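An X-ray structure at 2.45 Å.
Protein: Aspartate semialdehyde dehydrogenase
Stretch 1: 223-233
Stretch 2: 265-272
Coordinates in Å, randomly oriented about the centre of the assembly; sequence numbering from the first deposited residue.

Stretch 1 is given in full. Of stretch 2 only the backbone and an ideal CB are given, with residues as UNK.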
# COMPACT_ATOMS: atom_id res chain seq x y z
N THR B 223 1.89 14.19 -8.11
CA THR B 223 2.23 13.07 -8.94
C THR B 223 2.02 11.74 -8.19
O THR B 223 2.55 11.55 -7.10
CB THR B 223 3.69 13.19 -9.41
OG1 THR B 223 3.83 14.38 -10.21
CG2 THR B 223 4.05 11.99 -10.23
N LEU B 224 1.27 10.83 -8.79
CA LEU B 224 1.02 9.49 -8.22
C LEU B 224 2.09 8.48 -8.65
O LEU B 224 2.40 7.54 -7.92
CB LEU B 224 -0.38 9.01 -8.61
CG LEU B 224 -0.86 7.63 -8.17
CD1 LEU B 224 -0.70 7.45 -6.67
CD2 LEU B 224 -2.31 7.39 -8.58
N ALA B 225 2.69 8.68 -9.81
CA ALA B 225 3.72 7.74 -10.30
C ALA B 225 4.94 7.73 -9.36
O ALA B 225 5.41 8.79 -8.95
CB ALA B 225 4.16 8.08 -11.72
N TYR B 226 5.45 6.53 -9.08
CA TYR B 226 6.50 6.32 -8.08
C TYR B 226 6.15 6.99 -6.77
O TYR B 226 7.01 7.50 -6.05
CB TYR B 226 7.86 6.81 -8.57
CG TYR B 226 8.31 6.16 -9.87
CD1 TYR B 226 8.65 4.82 -9.93
CD2 TYR B 226 8.39 6.91 -11.04
CE1 TYR B 226 9.05 4.23 -11.12
CE2 TYR B 226 8.80 6.34 -12.23
CZ TYR B 226 9.12 5.01 -12.27
OH TYR B 226 9.53 4.47 -13.48
N ASN B 227 4.86 6.97 -6.45
CA ASN B 227 4.43 7.63 -5.27
C ASN B 227 3.24 6.95 -4.64
O ASN B 227 2.79 5.93 -5.10
CB ASN B 227 4.12 9.08 -5.64
CG ASN B 227 4.25 10.01 -4.46
OD1 ASN B 227 4.83 9.64 -3.45
ND2 ASN B 227 3.70 11.21 -4.58
N LEU B 228 2.77 7.50 -3.55
CA LEU B 228 1.48 7.07 -2.98
C LEU B 228 0.84 8.25 -2.22
O LEU B 228 1.52 9.14 -1.79
CB LEU B 228 1.62 5.81 -2.12
CG LEU B 228 2.56 5.83 -0.95
CD1 LEU B 228 1.97 6.62 0.23
CD2 LEU B 228 2.84 4.40 -0.53
N LEU B 229 -0.48 8.25 -2.15
CA LEU B 229 -1.22 9.39 -1.60
C LEU B 229 -2.19 8.95 -0.48
O LEU B 229 -3.31 8.43 -0.76
CB LEU B 229 -1.96 10.10 -2.71
CG LEU B 229 -1.15 10.46 -3.98
CD1 LEU B 229 -2.10 11.00 -5.03
CD2 LEU B 229 -0.04 11.46 -3.71
N PRO B 230 -1.76 9.14 0.78
CA PRO B 230 -2.57 8.67 1.88
C PRO B 230 -3.67 9.63 2.29
O PRO B 230 -3.89 9.85 3.49
CB PRO B 230 -1.53 8.44 3.00
CG PRO B 230 -0.50 9.47 2.73
CD PRO B 230 -0.46 9.63 1.22
N TRP B 231 -4.35 10.18 1.28
CA TRP B 231 -5.59 10.93 1.46
C TRP B 231 -6.54 10.75 0.29
O TRP B 231 -6.21 11.11 -0.83
CB TRP B 231 -5.32 12.41 1.63
CG TRP B 231 -6.52 13.16 2.14
CD1 TRP B 231 -7.62 13.55 1.41
CD2 TRP B 231 -6.74 13.62 3.47
NE1 TRP B 231 -8.49 14.23 2.22
CE2 TRP B 231 -7.98 14.29 3.48
CE3 TRP B 231 -5.99 13.57 4.65
CZ2 TRP B 231 -8.49 14.89 4.66
CZ3 TRP B 231 -6.52 14.17 5.83
CH2 TRP B 231 -7.75 14.81 5.81
N ILE B 232 -7.72 10.20 0.56
CA ILE B 232 -8.75 10.03 -0.45
C ILE B 232 -10.03 10.69 0.01
O ILE B 232 -10.58 10.34 1.02
CB ILE B 232 -8.94 8.53 -0.84
CG1 ILE B 232 -7.72 8.08 -1.67
CG2 ILE B 232 -10.17 8.34 -1.72
CD1 ILE B 232 -7.66 6.63 -2.02
N ASP B 233 -10.49 11.66 -0.79
CA ASP B 233 -11.78 12.33 -0.56
C ASP B 233 -11.72 13.49 0.49
O ASP B 233 -10.69 14.10 0.70
CB ASP B 233 -12.88 11.33 -0.23
CG ASP B 233 -14.20 11.67 -0.93
OD1 ASP B 233 -15.05 12.37 -0.30
OD2 ASP B 233 -14.37 11.27 -2.12
N UNK B 265 -9.24 2.32 9.61
CA UNK B 265 -7.92 2.20 9.09
C UNK B 265 -7.64 3.40 8.20
O UNK B 265 -8.22 4.48 8.39
CB UNK B 265 -7.75 0.88 8.33
N UNK B 266 -6.75 3.21 7.23
CA UNK B 266 -6.42 4.26 6.33
C UNK B 266 -6.59 3.87 4.86
O UNK B 266 -6.24 2.75 4.45
CB UNK B 266 -4.98 4.71 6.59
N UNK B 267 -7.07 4.83 4.07
CA UNK B 267 -7.22 4.67 2.64
C UNK B 267 -6.09 5.40 1.85
O UNK B 267 -5.89 6.59 2.00
CB UNK B 267 -8.59 5.19 2.21
N UNK B 268 -5.39 4.68 1.00
CA UNK B 268 -4.20 5.18 0.32
C UNK B 268 -4.29 4.93 -1.18
O UNK B 268 -4.61 3.83 -1.61
CB UNK B 268 -2.94 4.52 0.89
N UNK B 269 -4.05 5.97 -1.95
CA UNK B 269 -3.99 5.86 -3.36
C UNK B 269 -2.61 5.40 -3.75
O UNK B 269 -1.61 5.92 -3.21
CB UNK B 269 -4.35 7.19 -4.03
N UNK B 270 -2.57 4.40 -4.64
CA UNK B 270 -1.29 3.83 -5.16
C UNK B 270 -1.32 3.75 -6.68
O UNK B 270 -2.40 3.90 -7.25
CB UNK B 270 -1.03 2.44 -4.58
N UNK B 271 -0.15 3.52 -7.34
CA UNK B 271 -0.08 3.54 -8.78
C UNK B 271 -0.49 2.22 -9.39
O UNK B 271 0.28 1.62 -10.15
CB UNK B 271 1.34 3.91 -9.23
N UNK B 272 -1.71 1.79 -9.06
CA UNK B 272 -2.36 0.68 -9.71
C UNK B 272 -3.45 1.25 -10.60
O UNK B 272 -3.90 2.36 -10.41
CB UNK B 272 -2.92 -0.32 -8.69

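Position 265 has nothing of stretch 1 within 5.5 Å of its ideal CB, but its phi of 146° and psi of -153° lie where residues with a CB are rarely found. Glycine is expected, and the residue is Gly265. At 266 the ideal CB meets nothing and points sideways; a side chain of some length is needed to reach Pro230, whose ring favours an apolar one. Ile266 does so, its extended chain bringing CD1 to 3.9 Å from Pro230 CB.

Position 267 points sideways, its ideal CB 4.5 Å from Ile232 CB. Small or medium apolar side chains would suit. The residue is Cys267, whose main chain carries the more specific link: a water accepts from Ile232 N at 3.1 Å and donates to Cys267 O at 2.7 Å, joining two backbones too far apart for a direct bond.

At 268 the ideal CB lies 4.3 Å from both Pro230 CA and Leu229 O and 5.4 Å from Leu228 CD1, a mostly apolar setting, that carbonyl being taken up by the N-H of 269, and the extended backbone (-130/130) favours a beta-branched residue, though leucine is plausible too. Val268 CG1 lies 3.9 Å from both Leu228 CD1 and Pro230 CA, and CG2 4.2 Å from Pro230 CB.

Position 269 points toward stretch 1 and is held by its backbone with any residue but proline, which lacks the N-H: Leu229 N donates to the carbonyl O of 269, and the N of 269 donates to Leu229 O, both at 2.8 Å and nearly linear, forming a single antiparallel bridge. Around the ideal CB lie Ile232 CD1 at 3.9 Å and Leu224 CD1 at 4.5 Å. Stretch 1 offers no charged partner here, so an apolar residue or a long chain with an aliphatic stem would fit. Arg269 CG packs 3.8 Å from Leu224 CD2, and one guanidinium face is covered by Ile232 CD1, 3.6 Å from Arg269 CZ.

At 270 CA-to-CB points away, although a branched apolar residue could graze Leu228. Val270 does this, with CG1 4.2 Å from Leu228 CB.

Position 271 points sideways, its ideal CB 4.0 Å from Leu224 O, beside the type II turn from Leu224 to Asn227. Its phi of -83° permits proline, and a compact apolar group would suit. The ring of Pro271 rests against the turn, CG 3.4 Å from Leu224 O and 3.3 Å from Asn227 O.

Position 272 points away; it is Ser272.

Stretch 2 265-272: GICVRVPS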
# COMPACT_ATOMS: atom_id res chain seq x y z
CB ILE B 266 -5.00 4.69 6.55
CG1 ILE B 266 -4.78 6.08 5.91
CG2 ILE B 266 -4.05 3.62 5.99
CD1 ILE B 266 -3.33 6.49 5.83
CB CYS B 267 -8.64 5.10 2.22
SG CYS B 267 -9.98 4.05 2.88
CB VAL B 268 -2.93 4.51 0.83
CG1 VAL B 268 -1.67 5.20 0.28
CG2 VAL B 268 -2.87 4.48 2.38
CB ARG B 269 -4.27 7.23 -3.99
CG ARG B 269 -4.51 7.13 -5.45
CD ARG B 269 -5.83 6.46 -5.70
NE ARG B 269 -6.93 7.39 -5.62
CZ ARG B 269 -8.20 7.03 -5.55
NH1 ARG B 269 -8.56 5.75 -5.50
NH2 ARG B 269 -9.13 7.97 -5.51
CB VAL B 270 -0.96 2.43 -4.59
CG1 VAL B 270 -0.82 2.47 -3.07
CG2 VAL B 270 -2.00 1.40 -5.04
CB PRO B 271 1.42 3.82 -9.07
CG PRO B 271 2.05 4.12 -7.76
CD PRO B 271 1.19 3.48 -6.74
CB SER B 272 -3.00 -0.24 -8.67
OG SER B 272 -2.02 -0.95 -7.98
O HOH W 1 -7.42 8.52 3.11
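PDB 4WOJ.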